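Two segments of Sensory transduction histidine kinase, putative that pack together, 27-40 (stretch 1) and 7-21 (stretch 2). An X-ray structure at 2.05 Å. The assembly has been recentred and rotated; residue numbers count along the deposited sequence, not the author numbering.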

ATOM      1  N   GLU B  27      10.473 -15.541   9.862  1.00 47.90           N
ATOM      2  CA  GLU B  27       9.065 -15.920   9.808  1.00 42.06           C
ATOM      3  C   GLU B  27       8.291 -14.960   8.912  1.00 39.66           C
ATOM      4  O   GLU B  27       8.815 -13.926   8.495  1.00 37.12           O
ATOM      5  CB  GLU B  27       8.457 -15.931  11.212  1.00 40.26           C
ATOM      6  N   TYR B  28       7.041 -15.313   8.625  1.00 43.55           N
ATOM      7  CA  TYR B  28       6.174 -14.479   7.800  1.00 44.65           C
ATOM      8  C   TYR B  28       5.154 -13.730   8.643  1.00 45.93           C
ATOM      9  O   TYR B  28       4.308 -14.333   9.303  1.00 47.81           O
ATOM     10  CB  TYR B  28       5.455 -15.327   6.753  1.00 45.27           C
ATOM     11  CG  TYR B  28       6.307 -15.640   5.547  1.00 45.83           C
ATOM     12  CD1 TYR B  28       6.408 -14.741   4.494  1.00 46.07           C
ATOM     13  CD2 TYR B  28       7.012 -16.834   5.460  1.00 47.50           C
ATOM     14  CE1 TYR B  28       7.185 -15.020   3.388  1.00 48.05           C
ATOM     15  CE2 TYR B  28       7.792 -17.122   4.358  1.00 49.07           C
ATOM     16  CZ  TYR B  28       7.875 -16.213   3.325  1.00 50.34           C
ATOM     17  OH  TYR B  28       8.651 -16.496   2.225  1.00 53.03           O
ATOM     18  N   GLU B  29       5.256 -12.406   8.615  1.00 44.20           N
ATOM     19  CA  GLU B  29       4.280 -11.534   9.247  1.00 43.26           C
ATOM     20  C   GLU B  29       3.287 -11.057   8.195  1.00 37.55           C
ATOM     21  O   GLU B  29       3.616 -11.002   7.013  1.00 35.28           O
ATOM     22  CB  GLU B  29       4.980 -10.349   9.913  1.00 49.68           C
ATOM     23  CG  GLU B  29       4.043  -9.398  10.633  1.00 54.06           C
ATOM     24  CD  GLU B  29       4.514  -9.062  12.029  1.00 59.83           C
ATOM     25  OE1 GLU B  29       5.736  -8.891  12.230  1.00 64.77           O
ATOM     26  OE2 GLU B  29       3.658  -8.977  12.931  1.00 59.18           O
ATOM     27  N   GLY B  30       2.073 -10.718   8.617  1.00 35.68           N
ATOM     28  CA  GLY B  30       1.077 -10.210   7.694  1.00 34.25           C
ATOM     29  C   GLY B  30      -0.347 -10.381   8.179  1.00 33.53           C
ATOM     30  O   GLY B  30      -0.598 -11.026   9.197  1.00 34.76           O
ATOM     31  N   LEU B  31      -1.281  -9.804   7.429  1.00 33.69           N
ATOM     32  CA  LEU B  31      -2.693  -9.815   7.796  1.00 36.48           C
ATOM     33  C   LEU B  31      -3.509 -10.792   6.947  1.00 33.71           C
ATOM     34  O   LEU B  31      -4.703 -10.971   7.188  1.00 34.22           O
ATOM     35  CB  LEU B  31      -3.275  -8.402   7.671  1.00 39.89           C
ATOM     36  CG  LEU B  31      -3.112  -7.697   6.320  1.00 42.67           C
ATOM     37  CD1 LEU B  31      -4.261  -8.021   5.386  1.00 42.92           C
ATOM     38  CD2 LEU B  31      -2.991  -6.197   6.515  1.00 43.21           C
ATOM     39  N   ILE B  32      -2.873 -11.416   5.958  1.00 32.48           N
ATOM     40  CA  ILE B  32      -3.582 -12.318   5.052  1.00 32.96           C
ATOM     41  C   ILE B  32      -4.127 -13.531   5.799  1.00 34.01           C
ATOM     42  O   ILE B  32      -5.173 -14.074   5.443  1.00 34.87           O
ATOM     43  CB  ILE B  32      -2.673 -12.807   3.893  1.00 34.41           C
ATOM     44  CG1 ILE B  32      -3.491 -13.535   2.820  1.00 34.22           C
ATOM     45  CG2 ILE B  32      -1.573 -13.735   4.410  1.00 34.29           C
ATOM     46  CD1 ILE B  32      -4.457 -12.652   2.058  1.00 33.19           C
ATOM     47  N   PHE B  33      -3.409 -13.948   6.837  1.00 35.32           N
ATOM     48  CA  PHE B  33      -3.781 -15.132   7.600  1.00 36.56           C
ATOM     49  C   PHE B  33      -5.108 -14.903   8.315  1.00 39.00           C
ATOM     50  O   PHE B  33      -5.944 -15.803   8.399  1.00 38.93           O
ATOM     51  CB  PHE B  33      -2.676 -15.486   8.599  1.00 35.95           C
ATOM     52  CG  PHE B  33      -1.296 -15.435   8.007  1.00 34.96           C
ATOM     53  CD1 PHE B  33      -0.832 -16.468   7.208  1.00 34.78           C
ATOM     54  CD2 PHE B  33      -0.468 -14.348   8.238  1.00 35.87           C
ATOM     55  CE1 PHE B  33       0.434 -16.420   6.654  1.00 35.10           C
ATOM     56  CE2 PHE B  33       0.800 -14.294   7.687  1.00 37.08           C
ATOM     57  CZ  PHE B  33       1.251 -15.333   6.894  1.00 36.73           C
ATOM     58  N   SER B  34      -5.296 -13.686   8.817  1.00 41.50           N
ATOM     59  CA  SER B  34      -6.554 -13.290   9.438  1.00 45.86           C
ATOM     60  C   SER B  34      -7.695 -13.300   8.424  1.00 40.80           C
ATOM     61  O   SER B  34      -8.799 -13.756   8.723  1.00 40.64           O
ATOM     62  CB  SER B  34      -6.422 -11.899  10.062  1.00 54.99           C
ATOM     63  OG  SER B  34      -7.669 -11.441  10.558  1.00 61.32           O
ATOM     64  N   ILE B  35      -7.422 -12.793   7.225  1.00 36.59           N
ATOM     65  CA  ILE B  35      -8.419 -12.750   6.162  1.00 36.28           C
ATOM     66  C   ILE B  35      -8.831 -14.154   5.726  1.00 35.43           C
ATOM     67  O   ILE B  35     -10.013 -14.425   5.525  1.00 38.88           O
ATOM     68  CB  ILE B  35      -7.900 -11.983   4.928  1.00 41.63           C
ATOM     69  CG1 ILE B  35      -7.528 -10.548   5.307  1.00 46.04           C
ATOM     70  CG2 ILE B  35      -8.953 -11.969   3.817  1.00 44.74           C
ATOM     71  CD1 ILE B  35      -6.789  -9.802   4.217  1.00 49.17           C
ATOM     72  N   LEU B  36      -7.849 -15.035   5.566  1.00 36.05           N
ATOM     73  CA  LEU B  36      -8.109 -16.392   5.096  1.00 35.61           C
ATOM     74  C   LEU B  36      -8.924 -17.198   6.104  1.00 39.04           C
ATOM     75  O   LEU B  36      -9.772 -18.001   5.717  1.00 39.86           O
ATOM     76  CB  LEU B  36      -6.792 -17.111   4.792  1.00 34.50           C
ATOM     77  CG  LEU B  36      -6.032 -16.620   3.555  1.00 32.86           C
ATOM     78  CD1 LEU B  36      -4.653 -17.259   3.483  1.00 32.83           C
ATOM     79  CD2 LEU B  36      -6.812 -16.908   2.281  1.00 33.98           C
ATOM     80  N   ASP B  37      -8.669 -16.987   7.392  1.00 37.27           N
ATOM     81  CA  ASP B  37      -9.450 -17.638   8.438  1.00 40.71           C
ATOM     82  C   ASP B  37     -10.907 -17.183   8.387  1.00 43.05           C
ATOM     83  O   ASP B  37     -11.818 -17.972   8.629  1.00 46.42           O
ATOM     84  CB  ASP B  37      -8.858 -17.350   9.819  1.00 43.97           C
ATOM     85  CG  ASP B  37      -7.569 -18.114  10.078  1.00 48.40           C
ATOM     86  OD1 ASP B  37      -7.395 -19.212   9.509  1.00 48.53           O
ATOM     87  OD2 ASP B  37      -6.729 -17.618  10.856  1.00 52.20           O
ATOM     88  N   LYS B  38     -11.124 -15.910   8.072  1.00 42.74           N
ATOM     89  CA  LYS B  38     -12.478 -15.386   7.937  1.00 44.82           C
ATOM     90  C   LYS B  38     -13.172 -15.997   6.725  1.00 44.26           C
ATOM     91  O   LYS B  38     -14.310 -16.460   6.820  1.00 46.56           O
ATOM     92  CB  LYS B  38     -12.463 -13.860   7.818  1.00 47.25           C
ATOM     93  CG  LYS B  38     -12.227 -13.134   9.129  1.00 51.82           C
ATOM     94  CD  LYS B  38     -12.524 -11.652   8.989  1.00 57.46           C
ATOM     95  CE  LYS B  38     -12.578 -10.964  10.338  1.00 62.21           C
ATOM     96  NZ  LYS B  38     -13.144  -9.593  10.225  1.00 65.06           N
ATOM     97  N   TRP B  39     -12.480 -15.993   5.590  1.00 41.72           N
ATOM     98  CA  TRP B  39     -13.007 -16.587   4.367  1.00 40.76           C
ATOM     99  C   TRP B  39     -13.344 -18.056   4.582  1.00 40.19           C
ATOM    100  O   TRP B  39     -14.334 -18.562   4.053  1.00 41.46           O
ATOM    101  CB  TRP B  39     -12.000 -16.442   3.224  1.00 41.30           C
ATOM    102  CG  TRP B  39     -12.415 -17.139   1.959  1.00 43.12           C
ATOM    103  CD1 TRP B  39     -13.097 -16.596   0.908  1.00 46.09           C
ATOM    104  CD2 TRP B  39     -12.168 -18.509   1.611  1.00 41.88           C
ATOM    105  NE1 TRP B  39     -13.292 -17.542  -0.070  1.00 47.37           N
ATOM    106  CE2 TRP B  39     -12.732 -18.725   0.337  1.00 44.61           C
ATOM    107  CE3 TRP B  39     -11.526 -19.571   2.254  1.00 38.74           C
ATOM    108  CZ2 TRP B  39     -12.674 -19.960  -0.304  1.00 43.50           C
ATOM    109  CZ3 TRP B  39     -11.469 -20.796   1.615  1.00 39.94           C
ATOM    110  CH2 TRP B  39     -12.040 -20.980   0.349  1.00 42.25           C
ATOM    111  N   ALA B  40     -12.514 -18.734   5.367  1.00 38.01           N
ATOM    112  CA  ALA B  40     -12.673 -20.162   5.609  1.00 39.20           C
ATOM    113  C   ALA B  40     -13.965 -20.444   6.361  1.00 41.16           C
ATOM    114  O   ALA B  40     -14.674 -21.405   6.059  1.00 37.31           O
ATOM    115  CB  ALA B  40     -11.480 -20.699   6.385  1.00 37.92           C
TER
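Stretch 2, residues 7-21: IFKFKLVDQFFPFYY

Stretch 2 enters as a β-strand, 7-13, then turns through a loop with a cis peptide bond before Pro18. The strand runs nearly antiparallel to helix 32-40, at 156° and 11.4 Å at closest approach; the loop returns to pair with strand 28-29.

There Glu29 and Tyr21 form an antiparallel hydrogen-bonded pair: Glu29 N donates to Tyr21 O and Tyr21 N to Glu29 O, both at 2.8 Å, so each residue satisfies the other's backbone. Tyr21 OH lies 3.0 Å from the O of water 1, which donates a weak bond to Glu29 OE1 at 3.4 Å; Glu29 OE2 is bonded elsewhere in the structure.

Gly30 follows with phi/psi of 157/173, suited to glycine; a CB would lie 2.1 Å from Phe19 O. Its bare CA instead approaches Phe19 O at 3.3 Å. Ile32 N, in the first turn of the helix, where no preceding helical carbonyl serves it, donates to Phe19 O at 3.1 Å, while Leu31 N makes a weak bond to Pro18 O at 3.4 Å.

Beyond, the contact is apolar. Ile32 CG2 meets Leu12 CD1 at 3.9 Å, Leu36 CD2 sits over the face of Phe10, 3.6 Å from its CE1, and Phe10 turns its edge to the face of Trp39. Tyr20 fits this buried setting because its OH donates to Val13 O at 2.8 Å.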

ATOM      1  N   ILE B   7     -11.068 -28.894   2.520  1.00 56.21           N
ATOM      2  CA  ILE B   7      -9.777 -28.306   2.858  1.00 52.33           C
ATOM      3  C   ILE B   7      -9.115 -27.767   1.590  1.00 49.88           C
ATOM      4  O   ILE B   7      -9.074 -28.448   0.567  1.00 50.75           O
ATOM      5  CB  ILE B   7      -8.855 -29.333   3.554  1.00 55.24           C
ATOM      6  CG1 ILE B   7      -7.465 -28.735   3.789  1.00 56.03           C
ATOM      7  CG2 ILE B   7      -8.760 -30.620   2.738  1.00 59.48           C
ATOM      8  CD1 ILE B   7      -6.608 -29.542   4.743  1.00 58.47           C
ATOM      9  N   PHE B   8      -8.617 -26.533   1.660  1.00 46.97           N
ATOM     10  CA  PHE B   8      -8.026 -25.871   0.498  1.00 45.93           C
ATOM     11  C   PHE B   8      -6.632 -25.338   0.803  1.00 44.92           C
ATOM     12  O   PHE B   8      -6.367 -24.841   1.897  1.00 48.35           O
ATOM     13  CB  PHE B   8      -8.925 -24.729   0.019  1.00 44.57           C
ATOM     14  CG  PHE B   8     -10.276 -25.182  -0.456  1.00 46.57           C
ATOM     15  CD1 PHE B   8     -10.414 -25.839  -1.667  1.00 47.81           C
ATOM     16  CD2 PHE B   8     -11.408 -24.948   0.308  1.00 48.09           C
ATOM     17  CE1 PHE B   8     -11.656 -26.262  -2.107  1.00 49.24           C
ATOM     18  CE2 PHE B   8     -12.654 -25.366  -0.127  1.00 49.22           C
ATOM     19  CZ  PHE B   8     -12.776 -26.023  -1.335  1.00 49.88           C
ATOM     20  N   LYS B   9      -5.747 -25.446  -0.182  1.00 42.33           N
ATOM     21  CA  LYS B   9      -4.366 -25.005  -0.040  1.00 42.34           C
ATOM     22  C   LYS B   9      -4.161 -23.641  -0.691  1.00 39.15           C
ATOM     23  O   LYS B   9      -4.494 -23.444  -1.860  1.00 39.62           O
ATOM     24  CB  LYS B   9      -3.421 -26.037  -0.657  1.00 50.29           C
ATOM     25  CG  LYS B   9      -1.947 -25.764  -0.427  1.00 59.35           C
ATOM     26  CD  LYS B   9      -1.104 -26.935  -0.911  1.00 70.28           C
ATOM     27  CE  LYS B   9       0.366 -26.750  -0.579  1.00 78.42           C
ATOM     28  NZ  LYS B   9       1.175 -27.935  -0.980  1.00 84.19           N
ATOM     29  N   PHE B  10      -3.622 -22.703   0.081  1.00 36.83           N
ATOM     30  CA  PHE B  10      -3.254 -21.388  -0.430  1.00 36.94           C
ATOM     31  C   PHE B  10      -1.738 -21.269  -0.519  1.00 38.95           C
ATOM     32  O   PHE B  10      -1.030 -21.488   0.465  1.00 41.84           O
ATOM     33  CB  PHE B  10      -3.822 -20.282   0.463  1.00 36.41           C
ATOM     34  CG  PHE B  10      -5.301 -20.065   0.296  1.00 37.16           C
ATOM     35  CD1 PHE B  10      -5.778 -19.060  -0.528  1.00 37.53           C
ATOM     36  CD2 PHE B  10      -6.212 -20.866   0.961  1.00 37.08           C
ATOM     37  CE1 PHE B  10      -7.140 -18.855  -0.685  1.00 37.55           C
ATOM     38  CE2 PHE B  10      -7.573 -20.669   0.809  1.00 37.37           C
ATOM     39  CZ  PHE B  10      -8.037 -19.659  -0.016  1.00 37.39           C
ATOM     40  N   LYS B  11      -1.243 -20.939  -1.708  1.00 38.70           N
ATOM     41  CA  LYS B  11       0.187 -20.725  -1.909  1.00 42.07           C
ATOM     42  C   LYS B  11       0.504 -19.237  -1.989  1.00 39.40           C
ATOM     43  O   LYS B  11       0.091 -18.552  -2.929  1.00 37.77           O
ATOM     44  CB  LYS B  11       0.672 -21.435  -3.174  1.00 49.83           C
ATOM     45  CG  LYS B  11       0.897 -22.927  -2.988  1.00 58.04           C
ATOM     46  CD  LYS B  11       1.642 -23.523  -4.170  1.00 65.77           C
ATOM     47  CE  LYS B  11       1.896 -25.005  -3.985  1.00 71.05           C
ATOM     48  NZ  LYS B  11       2.746 -25.296  -2.797  1.00 73.65           N
ATOM     49  N   LEU B  12       1.232 -18.743  -0.993  1.00 41.35           N
ATOM     50  CA  LEU B  12       1.636 -17.343  -0.949  1.00 41.86           C
ATOM     51  C   LEU B  12       2.980 -17.173  -1.647  1.00 39.78           C
ATOM     52  O   LEU B  12       4.012 -17.638  -1.159  1.00 41.17           O
ATOM     53  CB  LEU B  12       1.711 -16.851   0.499  1.00 43.05           C
ATOM     54  CG  LEU B  12       0.446 -17.092   1.333  1.00 43.63           C
ATOM     55  CD1 LEU B  12       0.604 -16.539   2.741  1.00 44.53           C
ATOM     56  CD2 LEU B  12      -0.777 -16.491   0.668  1.00 42.48           C
ATOM     57  N   VAL B  13       2.959 -16.509  -2.798  1.00 36.07           N
ATOM     58  CA  VAL B  13       4.146 -16.390  -3.636  1.00 35.49           C
ATOM     59  C   VAL B  13       4.961 -15.150  -3.281  1.00 34.31           C
ATOM     60  O   VAL B  13       4.419 -14.048  -3.181  1.00 34.56           O
ATOM     61  CB  VAL B  13       3.771 -16.336  -5.132  1.00 37.55           C
ATOM     62  CG1 VAL B  13       5.025 -16.345  -6.002  1.00 39.86           C
ATOM     63  CG2 VAL B  13       2.870 -17.506  -5.496  1.00 38.67           C
ATOM     64  N   ASP B  14       6.264 -15.347  -3.094  1.00 34.59           N
ATOM     65  CA  ASP B  14       7.199 -14.249  -2.859  1.00 35.92           C
ATOM     66  C   ASP B  14       6.786 -13.456  -1.612  1.00 33.39           C
ATOM     67  O   ASP B  14       6.557 -14.046  -0.553  1.00 31.30           O
ATOM     68  CB  ASP B  14       7.272 -13.357  -4.106  1.00 38.34           C
ATOM     69  CG  ASP B  14       8.467 -12.417  -4.095  1.00 41.79           C
ATOM     70  OD1 ASP B  14       9.426 -12.663  -3.333  1.00 40.12           O
ATOM     71  OD2 ASP B  14       8.447 -11.426  -4.854  1.00 45.61           O
ATOM     72  N   GLN B  15       6.692 -12.133  -1.729  1.00 34.60           N
ATOM     73  CA  GLN B  15       6.261 -11.286  -0.623  1.00 32.65           C
ATOM     74  C   GLN B  15       5.324 -10.204  -1.141  1.00 30.95           C
ATOM     75  O   GLN B  15       5.409  -9.796  -2.301  1.00 30.62           O
ATOM     76  CB  GLN B  15       7.463 -10.659   0.083  1.00 33.08           C
ATOM     77  CG  GLN B  15       8.461 -11.674   0.624  1.00 34.79           C
ATOM     78  CD  GLN B  15       9.566 -11.023   1.430  1.00 33.17           C
ATOM     79  OE1 GLN B  15       9.310 -10.363   2.439  1.00 31.81           O
ATOM     80  NE2 GLN B  15      10.805 -11.198   0.985  1.00 33.36           N
ATOM     81  N   PHE B  16       4.436  -9.742  -0.268  1.00 30.38           N
ATOM     82  CA  PHE B  16       3.356  -8.842  -0.657  1.00 29.36           C
ATOM     83  C   PHE B  16       2.933  -8.005   0.545  1.00 27.94           C
ATOM     84  O   PHE B  16       1.951  -8.319   1.215  1.00 28.88           O
ATOM     85  CB  PHE B  16       2.176  -9.657  -1.209  1.00 32.98           C
ATOM     86  CG  PHE B  16       1.057  -8.829  -1.788  1.00 37.43           C
ATOM     87  CD1 PHE B  16      -0.102  -9.448  -2.228  1.00 38.77           C
ATOM     88  CD2 PHE B  16       1.158  -7.451  -1.909  1.00 40.20           C
ATOM     89  CE1 PHE B  16      -1.141  -8.710  -2.762  1.00 39.65           C
ATOM     90  CE2 PHE B  16       0.122  -6.710  -2.445  1.00 41.09           C
ATOM     91  CZ  PHE B  16      -1.029  -7.341  -2.872  1.00 40.24           C
ATOM     92  N   PHE B  17       3.682  -6.943   0.819  1.00 27.43           N
ATOM     93  CA  PHE B  17       3.400  -6.085   1.966  1.00 28.95           C
ATOM     94  C   PHE B  17       2.059  -5.382   1.776  1.00 30.22           C
ATOM     95  O   PHE B  17       1.783  -4.877   0.690  1.00 31.18           O
ATOM     96  CB  PHE B  17       4.515  -5.051   2.152  1.00 30.13           C
ATOM     97  CG  PHE B  17       4.373  -4.220   3.401  1.00 30.97           C
ATOM     98  CD1 PHE B  17       5.072  -4.556   4.550  1.00 32.75           C
ATOM     99  CD2 PHE B  17       3.546  -3.107   3.428  1.00 31.84           C
ATOM    100  CE1 PHE B  17       4.948  -3.799   5.701  1.00 33.65           C
ATOM    101  CE2 PHE B  17       3.417  -2.347   4.577  1.00 32.10           C
ATOM    102  CZ  PHE B  17       4.121  -2.693   5.716  1.00 33.27           C
ATOM    103  N   PRO B  18       1.221  -5.332   2.827  1.00 31.25           N
ATOM    104  CA  PRO B  18       1.347  -5.875   4.185  1.00 31.13           C
ATOM    105  C   PRO B  18       0.633  -7.215   4.376  1.00 30.22           C
ATOM    106  O   PRO B  18       0.440  -7.647   5.513  1.00 30.39           O
ATOM    107  CB  PRO B  18       0.680  -4.796   5.033  1.00 30.35           C
ATOM    108  CG  PRO B  18      -0.447  -4.330   4.158  1.00 30.90           C
ATOM    109  CD  PRO B  18       0.052  -4.437   2.727  1.00 32.22           C
ATOM    110  N   PHE B  19       0.236  -7.856   3.283  1.00 29.88           N
ATOM    111  CA  PHE B  19      -0.516  -9.106   3.365  1.00 30.05           C
ATOM    112  C   PHE B  19       0.344 -10.251   3.893  1.00 27.56           C
ATOM    113  O   PHE B  19      -0.096 -11.021   4.745  1.00 27.66           O
ATOM    114  CB  PHE B  19      -1.100  -9.460   1.997  1.00 31.14           C
ATOM    115  CG  PHE B  19      -2.165  -8.505   1.543  1.00 32.55           C
ATOM    116  CD1 PHE B  19      -3.496  -8.739   1.848  1.00 33.39           C
ATOM    117  CD2 PHE B  19      -1.835  -7.364   0.833  1.00 33.00           C
ATOM    118  CE1 PHE B  19      -4.478  -7.857   1.442  1.00 34.46           C
ATOM    119  CE2 PHE B  19      -2.811  -6.478   0.424  1.00 35.07           C
ATOM    120  CZ  PHE B  19      -4.135  -6.725   0.730  1.00 35.70           C
ATOM    121  N   TYR B  20       1.567 -10.362   3.390  1.00 26.32           N
ATOM    122  CA  TYR B  20       2.526 -11.305   3.946  1.00 28.17           C
ATOM    123  C   TYR B  20       3.937 -10.916   3.530  1.00 30.44           C
ATOM    124  O   TYR B  20       4.186 -10.585   2.370  1.00 32.15           O
ATOM    125  CB  TYR B  20       2.209 -12.742   3.510  1.00 29.79           C
ATOM    126  CG  TYR B  20       2.128 -12.939   2.015  1.00 32.69           C
ATOM    127  CD1 TYR B  20       3.254 -13.279   1.278  1.00 33.95           C
ATOM    128  CD2 TYR B  20       0.922 -12.795   1.341  1.00 33.34           C
ATOM    129  CE1 TYR B  20       3.184 -13.461  -0.088  1.00 35.11           C
ATOM    130  CE2 TYR B  20       0.841 -12.975  -0.025  1.00 34.39           C
ATOM    131  CZ  TYR B  20       1.975 -13.307  -0.734  1.00 34.55           C
ATOM    132  OH  TYR B  20       1.896 -13.489  -2.094  1.00 34.95           O
ATOM    133  N   TYR B  21       4.856 -10.945   4.491  1.00 31.87           N
ATOM    134  CA  TYR B  21       6.239 -10.560   4.243  1.00 32.38           C
ATOM    135  C   TYR B  21       7.147 -11.085   5.348  1.00 33.42           C
ATOM    136  O   TYR B  21       6.689 -11.364   6.454  1.00 35.95           O
ATOM    137  CB  TYR B  21       6.361  -9.040   4.134  1.00 31.98           C
ATOM    138  CG  TYR B  21       5.844  -8.291   5.343  1.00 33.26           C
ATOM    139  CD1 TYR B  21       4.493  -7.992   5.474  1.00 33.37           C
ATOM    140  CD2 TYR B  21       6.707  -7.878   6.350  1.00 35.00           C
ATOM    141  CE1 TYR B  21       4.017  -7.305   6.574  1.00 33.37           C
ATOM    142  CE2 TYR B  21       6.238  -7.191   7.454  1.00 35.61           C
ATOM    143  CZ  TYR B  21       4.893  -6.907   7.561  1.00 34.87           C
ATOM    144  OH  TYR B  21       4.424  -6.223   8.659  1.00 34.91           O
TER
HETATM  145  O   HOH W   1       6.439  -5.837  10.834  1.00 64.03           O